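Local coordinates for protein dehydrogenase (Chromobacterium violaceum, PDB 3Q2I) that probably oxidises the sugar C3 hydroxyl of UDP-N-acetylglucosaminuronic acid with NAD, a step toward 2,3-diacetamido-2,3-dideoxy-mannuronic acid, at residues 82-87 / 175-180; 108-113 / 187-192. All blocks are in the same frame, centred on the assembly; numbering follows the deposited sequence.

Contact 1 (82-87 / 175-180). With NAI (1,4-dihydronicotinamide adenine dinucleotide), chain B.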
loop_
_atom_site.group_PDB
_atom_site.type_symbol
_atom_site.label_atom_id
_atom_site.label_comp_id
_atom_site.label_asym_id
_atom_site.label_seq_id
_atom_site.Cartn_x
_atom_site.Cartn_y
_atom_site.Cartn_z
ATOM N N THR A 82 10.845 -38.404 -13.482
ATOM C CA THR A 82 9.412 -38.656 -13.497
ATOM C C THR A 82 8.937 -38.910 -12.041
ATOM O O THR A 82 7.993 -39.671 -11.771
ATOM C CB THR A 82 9.044 -39.838 -14.448
ATOM O OG1 THR A 82 9.944 -40.914 -14.176
ATOM C CG2 THR A 82 9.092 -39.462 -15.911
ATOM N N THR A 83 9.575 -38.213 -11.112
ATOM C CA THR A 83 9.252 -38.140 -9.689
ATOM C C THR A 83 8.228 -37.049 -9.383
ATOM O O THR A 83 7.850 -36.274 -10.268
ATOM C CB THR A 83 10.520 -37.831 -8.896
ATOM O OG1 THR A 83 11.266 -36.802 -9.577
ATOM C CG2 THR A 83 11.418 -39.098 -8.793
ATOM N N PRO A 84 7.739 -37.041 -8.147
ATOM C CA PRO A 84 6.918 -35.894 -7.752
ATOM C C PRO A 84 7.542 -34.534 -8.126
ATOM O O PRO A 84 8.752 -34.350 -7.986
ATOM C CB PRO A 84 6.894 -36.052 -6.236
ATOM C CG PRO A 84 6.872 -37.586 -6.022
ATOM C CD PRO A 84 7.899 -38.038 -7.066
ATOM N N SER A 85 6.703 -33.592 -8.541
ATOM C CA SER A 85 7.167 -32.363 -9.174
ATOM C C SER A 85 8.141 -31.594 -8.298
ATOM O O SER A 85 9.164 -31.091 -8.801
ATOM C CB SER A 85 6.002 -31.458 -9.601
ATOM O OG SER A 85 5.043 -32.253 -10.314
ATOM N N GLY A 86 7.837 -31.482 -7.000
ATOM C CA GLY A 86 8.667 -30.711 -6.060
ATOM C C GLY A 86 10.055 -31.290 -5.809
ATOM O O GLY A 86 10.930 -30.652 -5.214
ATOM N N LEU A 87 10.261 -32.543 -6.268
ATOM C CA LEU A 87 11.596 -33.121 -6.228
ATOM C C LEU A 87 12.440 -32.864 -7.478
ATOM O O LEU A 87 13.659 -32.986 -7.414
ATOM C CB LEU A 87 11.463 -34.660 -6.035
ATOM C CG LEU A 87 10.954 -35.063 -4.647
ATOM C CD1 LEU A 87 10.912 -36.595 -4.689
ATOM C CD2 LEU A 87 11.803 -34.567 -3.515
ATOM N N ALA A 175 -1.453 -40.595 -3.695
ATOM C CA ALA A 175 -0.118 -40.493 -3.090
ATOM C C ALA A 175 0.074 -39.203 -2.287
ATOM O O ALA A 175 -0.595 -38.188 -2.569
ATOM C CB ALA A 175 0.973 -40.578 -4.160
ATOM N N GLY A 176 0.952 -39.251 -1.285
ATOM C CA GLY A 176 1.063 -38.222 -0.252
ATOM C C GLY A 176 1.464 -36.897 -0.894
ATOM O O GLY A 176 1.033 -35.835 -0.431
ATOM N N TRP A 177 2.293 -36.965 -1.926
ATOM C CA TRP A 177 2.819 -35.765 -2.570
ATOM C C TRP A 177 1.723 -34.981 -3.248
ATOM O O TRP A 177 1.873 -33.759 -3.460
ATOM C CB TRP A 177 3.952 -36.113 -3.586
ATOM C CG TRP A 177 3.534 -36.750 -4.881
ATOM C CD1 TRP A 177 3.453 -38.106 -5.154
ATOM C CD2 TRP A 177 3.277 -36.087 -6.113
ATOM N NE1 TRP A 177 3.125 -38.301 -6.462
ATOM C CE2 TRP A 177 3.065 -37.080 -7.095
ATOM C CE3 TRP A 177 3.263 -34.737 -6.504
ATOM C CZ2 TRP A 177 2.740 -36.773 -8.412
ATOM C CZ3 TRP A 177 2.941 -34.439 -7.808
ATOM C CH2 TRP A 177 2.719 -35.444 -8.773
ATOM N N ARG A 178 0.641 -35.632 -3.666
ATOM C CA ARG A 178 -0.326 -34.984 -4.551
ATOM C C ARG A 178 -1.157 -34.016 -3.706
ATOM O O ARG A 178 -1.495 -34.309 -2.561
ATOM C CB ARG A 178 -1.262 -36.025 -5.179
ATOM C CG ARG A 178 -0.527 -36.897 -6.252
ATOM C CD ARG A 178 -1.543 -37.914 -6.757
ATOM N NE ARG A 178 -0.905 -38.865 -7.691
ATOM C CZ ARG A 178 -0.514 -38.570 -8.925
ATOM N NH1 ARG A 178 0.034 -39.545 -9.687
ATOM N NH2 ARG A 178 -0.607 -37.335 -9.415
ATOM N N GLY A 179 -1.441 -32.864 -4.310
ATOM C CA GLY A 179 -2.309 -31.879 -3.667
ATOM C C GLY A 179 -1.605 -30.993 -2.666
ATOM O O GLY A 179 -2.260 -30.310 -1.883
ATOM N N THR A 180 -0.276 -30.977 -2.663
ATOM C CA THR A 180 0.540 -30.228 -1.706
ATOM C C THR A 180 1.251 -29.089 -2.434
ATOM O O THR A 180 1.564 -29.182 -3.643
ATOM C CB THR A 180 1.676 -31.075 -1.016
ATOM O OG1 THR A 180 2.657 -31.508 -1.990
ATOM C CG2 THR A 180 1.099 -32.270 -0.301
HETATM P PA NAI B . 3.450 -41.058 -9.376
HETATM O O1A NAI B . 3.123 -40.825 -7.958
HETATM O O2A NAI B . 2.593 -42.107 -10.214
HETATM O O5B NAI B . 4.957 -41.468 -9.610
HETATM C C5B NAI B . 5.676 -41.386 -8.412
HETATM C C4B NAI B . 6.980 -42.151 -8.590
HETATM O O4B NAI B . 8.140 -41.489 -8.055
HETATM C C3B NAI B . 6.594 -43.261 -7.611
HETATM O O3B NAI B . 6.787 -44.552 -8.208
HETATM C C2B NAI B . 7.383 -42.949 -6.329
HETATM O O2B NAI B . 7.697 -44.087 -5.536
HETATM C C1B NAI B . 8.642 -42.346 -6.996
HETATM N N9A NAI B . 9.489 -41.611 -6.085
HETATM C C8A NAI B . 9.084 -40.698 -5.141
HETATM N N7A NAI B . 10.143 -40.197 -4.569
HETATM C C5A NAI B . 11.286 -40.672 -5.169
HETATM C C6A NAI B . 12.673 -40.507 -4.974
HETATM N N6A NAI B . 13.185 -39.649 -4.023
HETATM N N1A NAI B . 13.518 -41.207 -5.750
HETATM C C2A NAI B . 13.042 -42.039 -6.654
HETATM N N3A NAI B . 11.750 -42.253 -6.893
HETATM C C4A NAI B . 10.852 -41.591 -6.133
HETATM O O3 NAI B . 3.335 -39.661 -10.133
HETATM P PN NAI B . 3.188 -39.382 -11.647
HETATM O O1N NAI B . 1.756 -39.113 -12.013
HETATM O O2N NAI B . 3.937 -40.373 -12.571
HETATM O O5D NAI B . 3.719 -37.860 -11.874
HETATM C C5D NAI B . 5.123 -37.881 -11.986
HETATM C C4D NAI B . 5.654 -36.553 -12.518
HETATM O O4D NAI B . 5.181 -36.485 -13.873
HETATM C C3D NAI B . 5.032 -35.291 -11.856
HETATM O O3D NAI B . 6.037 -34.277 -11.912
HETATM C C2D NAI B . 3.899 -34.900 -12.811
HETATM O O2D NAI B . 3.667 -33.493 -12.830
HETATM C C1D NAI B . 4.438 -35.327 -14.208
HETATM N N1N NAI B . 3.388 -35.612 -15.160
HETATM C C2N NAI B . 3.431 -35.059 -16.353
HETATM C C3N NAI B . 2.410 -35.232 -17.296
HETATM C C7N NAI B . 2.490 -34.630 -18.645
HETATM O O7N NAI B . 1.538 -34.356 -19.353
HETATM N N7N NAI B . 3.709 -34.333 -19.185
HETATM C C4N NAI B . 1.272 -35.951 -16.879
HETATM C C5N NAI B . 1.323 -36.599 -15.657
HETATM C C6N NAI B . 2.379 -36.414 -14.801
#
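P84 and W177 meet over the bound dinucleotide where the loop after strand 78-81 of the Rossmann fold faces the 175-180 loop of the C-terminal α/β domain. The apolar part is a CH-pi contact: P84 CG stands 3.6 Å from the centroid of the five-membered ring of W177, 12° off the ring normal, and P84 CB covers the same face nearer its rim. On the opposite face R178 CG lies over the centre of the indole, so that the ring is sandwiched between proline and arginine methylenes. With chi1 at 74°, W177 CG sits between the backbone N and the carbonyl carbon, and the indole reaches across to P84.

Polar contacts run through the cofactor instead of directly between the loops. W177 NE1 points at the adenosine-side phosphate in the plane of the ring, 2.9 Å from NAI O1A with an N-H...O angle of 164°, which fixes the rotation of the indole. Beside it the R178 guanidinium, one face against W177 CZ2, serves the second phosphate, probably offsetting its negative charge; here R178 NH1 donates to NAI O1N at 2.9 Å. From the Rossmann side, S85 OG shares a 2.8 Å hydrogen bond with the nicotinamide-ribose hydroxyl NAI O3D, either of which could be the donor.

Contact 2 (108-113 / 187-192). With HP7 ((2S,3S,4R,5R,6R)-5-acetamido-6-[[[(2R,3S,4R,5R)-5-(2,4-dioxopyrimidin-1-yl)-3,4-dihydroxy-oxolan-2-yl]methoxy-hydroxy-phosphoryl]oxy-hydroxy-phosphoryl]oxy-3,4-dihydroxy-oxane-2-carboxylic acid), chain C.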
loop_
_atom_site.group_PDB
_atom_site.type_symbol
_atom_site.label_atom_id
_atom_site.label_comp_id
_atom_site.label_asym_id
_atom_site.label_seq_id
_atom_site.Cartn_x
_atom_site.Cartn_y
_atom_site.Cartn_z
ATOM N N MET A 108 8.657 -28.001 -14.137
ATOM C CA MET A 108 10.051 -28.160 -13.780
ATOM C C MET A 108 10.333 -27.963 -12.297
ATOM O O MET A 108 11.249 -28.547 -11.742
ATOM C CB MET A 108 10.990 -27.315 -14.634
ATOM C CG MET A 108 10.773 -25.814 -14.350
ATOM S SD MET A 108 11.489 -24.706 -15.618
ATOM C CE MET A 108 13.227 -25.024 -15.395
ATOM N N ALA A 109 9.534 -27.095 -11.655
ATOM C CA ALA A 109 9.676 -26.841 -10.224
ATOM C C ALA A 109 8.326 -26.398 -9.692
ATOM O O ALA A 109 7.415 -26.145 -10.489
ATOM C CB ALA A 109 10.740 -25.719 -9.935
ATOM N N THR A 110 8.225 -26.297 -8.365
ATOM C CA THR A 110 6.974 -25.815 -7.743
ATOM C C THR A 110 7.195 -24.432 -7.111
ATOM O O THR A 110 6.246 -23.847 -6.587
ATOM C CB THR A 110 6.459 -26.757 -6.674
ATOM O OG1 THR A 110 7.456 -26.977 -5.659
ATOM C CG2 THR A 110 6.039 -28.135 -7.269
ATOM N N ARG A 111 8.442 -24.004 -7.078
ATOM C CA ARG A 111 8.864 -22.721 -6.449
ATOM C C ARG A 111 9.837 -22.028 -7.365
ATOM O O ARG A 111 10.657 -22.670 -8.067
ATOM C CB ARG A 111 9.529 -22.933 -5.075
ATOM C CG ARG A 111 8.511 -23.374 -4.068
ATOM C CD ARG A 111 9.066 -24.332 -3.033
ATOM N NE ARG A 111 8.071 -24.581 -1.988
ATOM C CZ ARG A 111 8.393 -25.151 -0.843
ATOM N NH1 ARG A 111 9.634 -25.558 -0.640
ATOM N NH2 ARG A 111 7.465 -25.367 0.076
ATOM N N TRP A 112 9.737 -20.700 -7.418
ATOM C CA TRP A 112 10.491 -19.963 -8.407
ATOM C C TRP A 112 12.021 -20.116 -8.265
ATOM O O TRP A 112 12.708 -20.430 -9.255
ATOM C CB TRP A 112 10.078 -18.491 -8.314
ATOM C CG TRP A 112 10.756 -17.616 -9.323
ATOM C CD1 TRP A 112 11.493 -16.480 -9.043
ATOM C CD2 TRP A 112 10.749 -17.751 -10.745
ATOM N NE1 TRP A 112 11.941 -15.926 -10.214
ATOM C CE2 TRP A 112 11.477 -16.659 -11.271
ATOM C CE3 TRP A 112 10.180 -18.678 -11.628
ATOM C CZ2 TRP A 112 11.662 -16.487 -12.658
ATOM C CZ3 TRP A 112 10.368 -18.514 -13.012
ATOM C CH2 TRP A 112 11.128 -17.421 -13.502
ATOM N N GLU A 113 12.537 -19.895 -7.071
ATOM C CA GLU A 113 14.010 -19.948 -6.943
ATOM C C GLU A 113 14.508 -21.364 -7.267
ATOM O O GLU A 113 15.631 -21.471 -7.797
ATOM C CB GLU A 113 14.460 -19.539 -5.535
ATOM C CG GLU A 113 14.251 -18.045 -5.288
ATOM C CD GLU A 113 15.253 -17.152 -5.987
ATOM O OE1 GLU A 113 16.338 -17.647 -6.405
ATOM O OE2 GLU A 113 14.951 -15.932 -6.081
ATOM N N ALA A 187 -4.697 -26.860 -9.431
ATOM C CA ALA A 187 -5.332 -26.865 -10.745
ATOM C C ALA A 187 -4.519 -26.153 -11.829
ATOM O O ALA A 187 -4.492 -26.574 -13.000
ATOM C CB ALA A 187 -6.751 -26.341 -10.660
ATOM N N PHE A 188 -3.864 -25.039 -11.475
ATOM C CA PHE A 188 -3.042 -24.345 -12.466
ATOM C C PHE A 188 -1.677 -24.991 -12.708
ATOM O O PHE A 188 -1.314 -25.205 -13.877
ATOM C CB PHE A 188 -2.862 -22.870 -12.081
ATOM C CG PHE A 188 -4.030 -21.976 -12.404
ATOM C CD1 PHE A 188 -4.287 -21.538 -13.691
ATOM C CD2 PHE A 188 -4.714 -21.354 -11.362
ATOM C CE1 PHE A 188 -5.323 -20.637 -13.983
ATOM C CE2 PHE A 188 -5.687 -20.349 -11.623
ATOM C CZ PHE A 188 -6.049 -20.085 -12.944
ATOM N N MET A 189 -0.941 -25.311 -11.647
ATOM C CA MET A 189 0.457 -25.773 -11.789
ATOM C C MET A 189 0.549 -27.244 -12.216
ATOM O O MET A 189 1.490 -27.575 -12.962
ATOM C CB MET A 189 1.167 -25.581 -10.460
ATOM C CG MET A 189 2.602 -26.156 -10.373
ATOM S SD MET A 189 3.471 -25.638 -8.892
ATOM C CE MET A 189 3.896 -23.949 -9.308
ATOM N N ASN A 190 -0.398 -28.039 -11.752
ATOM C CA ASN A 190 -0.444 -29.450 -12.195
ATOM C C ASN A 190 -1.418 -29.576 -13.369
ATOM O O ASN A 190 -0.997 -29.542 -14.527
ATOM C CB ASN A 190 -0.829 -30.406 -11.065
ATOM C CG ASN A 190 -0.910 -31.851 -11.582
ATOM O OD1 ASN A 190 -1.189 -32.042 -12.750
ATOM N ND2 ASN A 190 -0.555 -32.828 -10.771
ATOM N N GLN A 191 -2.719 -29.598 -13.102
ATOM C CA GLN A 191 -3.634 -30.170 -14.112
ATOM C C GLN A 191 -3.708 -29.400 -15.409
ATOM O O GLN A 191 -3.614 -29.957 -16.518
ATOM C CB GLN A 191 -5.022 -30.456 -13.522
ATOM C CG GLN A 191 -4.997 -31.584 -12.484
ATOM C CD GLN A 191 -4.618 -31.092 -11.097
ATOM O OE1 GLN A 191 -4.853 -29.931 -10.717
ATOM N NE2 GLN A 191 -4.013 -31.958 -10.322
ATOM N N ALA A 192 -3.796 -28.077 -15.293
ATOM C CA ALA A 192 -3.908 -27.241 -16.471
ATOM C C ALA A 192 -2.585 -26.639 -16.974
ATOM O O ALA A 192 -2.605 -25.658 -17.725
ATOM C CB ALA A 192 -4.945 -26.132 -16.179
HETATM N N1 HP7 C . -10.412 -38.018 -14.307
HETATM C C2 HP7 C . -11.667 -38.039 -13.857
HETATM O O2 HP7 C . -11.894 -38.438 -12.686
HETATM N N3 HP7 C . -12.693 -37.680 -14.635
HETATM C C4 HP7 C . -12.477 -37.274 -15.893
HETATM O O4 HP7 C . -13.481 -37.007 -16.596
HETATM C C5 HP7 C . -11.173 -37.227 -16.396
HETATM C C6 HP7 C . -10.138 -37.623 -15.559
HETATM P PA HP7 C . -6.380 -38.239 -17.505
HETATM P PB HP7 C . -3.932 -37.227 -18.463
HETATM O "O'P" HP7 C . -4.406 -34.639 -13.730
HETATM O "O'Q" HP7 C . -2.472 -35.587 -13.274
HETATM C "C1'" HP7 C . -3.863 -34.714 -17.719
HETATM O O1A HP7 C . -7.384 -37.618 -18.463
HETATM O O1B HP7 C . -4.658 -36.847 -19.732
HETATM C C1C HP7 C . -9.331 -38.369 -13.377
HETATM C "C2'" HP7 C . -2.980 -33.521 -18.124
HETATM N "N2'" HP7 C . -2.514 -33.666 -19.504
HETATM O O2A HP7 C . -5.907 -39.659 -17.652
HETATM O O2B HP7 C . -2.926 -38.358 -18.402
HETATM C C2C HP7 C . -9.001 -39.856 -13.367
HETATM O O2C HP7 C . -8.747 -40.160 -11.992
HETATM C "C3'" HP7 C . -1.776 -33.395 -17.199
HETATM O "O3'" HP7 C . -1.214 -32.086 -17.450
HETATM O O3A HP7 C . -5.064 -37.335 -17.333
HETATM O O3B HP7 C . -3.110 -35.912 -17.952
HETATM C C3C HP7 C . -7.676 -39.922 -14.108
HETATM O O3C HP7 C . -6.878 -41.006 -13.631
HETATM C "C4'" HP7 C . -2.196 -33.473 -15.723
HETATM O "O4'" HP7 C . -1.081 -33.526 -14.840
HETATM C C4C HP7 C . -7.002 -38.589 -13.799
HETATM O O4C HP7 C . -8.144 -37.722 -13.845
HETATM C "C5'" HP7 C . -2.924 -34.820 -15.543
HETATM O "O5'" HP7 C . -4.117 -34.694 -16.312
HETATM C C5C HP7 C . -6.066 -38.201 -14.924
HETATM O O5C HP7 C . -6.957 -38.043 -16.022
HETATM C "C6'" HP7 C . -3.276 -35.045 -14.092
HETATM C "C7'" HP7 C . -2.735 -32.832 -20.519
HETATM O "O7'" HP7 C . -3.283 -31.722 -20.453
HETATM C "C8'" HP7 C . -2.242 -33.311 -21.864
#
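The sugar-binding end of the active site is backed by this contact, in which M189, next to two residues of the UDP-sugar pocket, reaches away from the ligand to T110 of the Rossmann domain. M189 SD lies 3.7 Å from T110 CA, with T110 CB and CG2 also beside it. Beyond the sulfur, M189 CE turns alongside the T110 backbone and approaches the carbonyl oxygen, T110 O, at 3.6 Å. Two anti torsions, chi1 173° and chi2 170°, carry the chain straight out from its helix, and the turn at chi3 (-76°) lays the methyl group on the threonine; the two side chains cross at about a right angle. Contact between the segments is thus van der Waals in kind. T110 OG1 is engaged by the E182 carbonyl oxygen, while A109 O, buried here, has no polar partner in the model.

The next two residues bind the UDP-sugar. N190 OD1 accepts a short hydrogen bond, 2.6 Å, from the sugar hydroxyl HP7 O4', and its ND2 is tied to D184, which settles the orientation of the amide. Q191 O receives a weak bond of 3.3 Å from the neighbouring hydroxyl HP7 O3'. K106 NZ bonds both to N190 O and to the sugar ligand, linking the helix to the bound sugar.

The short helix 187-191 is weakly bonded and takes in a wider pi-type turn, closed by A192 N to A187 O at 2.8 Å. A192 occupies the N-cap position of helix 193-203, and A187, F188 and A192 rest on strand 237-243 of the mixed sheet; across the contact, R111 occupies the N-cap position of helix 112-125, whose W112 packs on helix 325-344.

In the fold
Contacts 1 and 2 lie about 11 Å apart, centre to centre, along the seam between the NAD-binding Rossmann domain and the C-terminal α/β domain. Their segments alternate along the chain: 82-87 and 108-113 follow strands 78-81 and 101-104, adjacent in the parallel sheet, whereas 175-180 and 187-192 belong to the second domain and flank one short connection. The two contacts touch where T110 CG2 packs 3.8 Å from G86 N. Contact 1 borders the dinucleotide and contact 2 the UDP-sugar, so the same interdomain seam holds the two ligands side by side, consistent with hydride transfer between them.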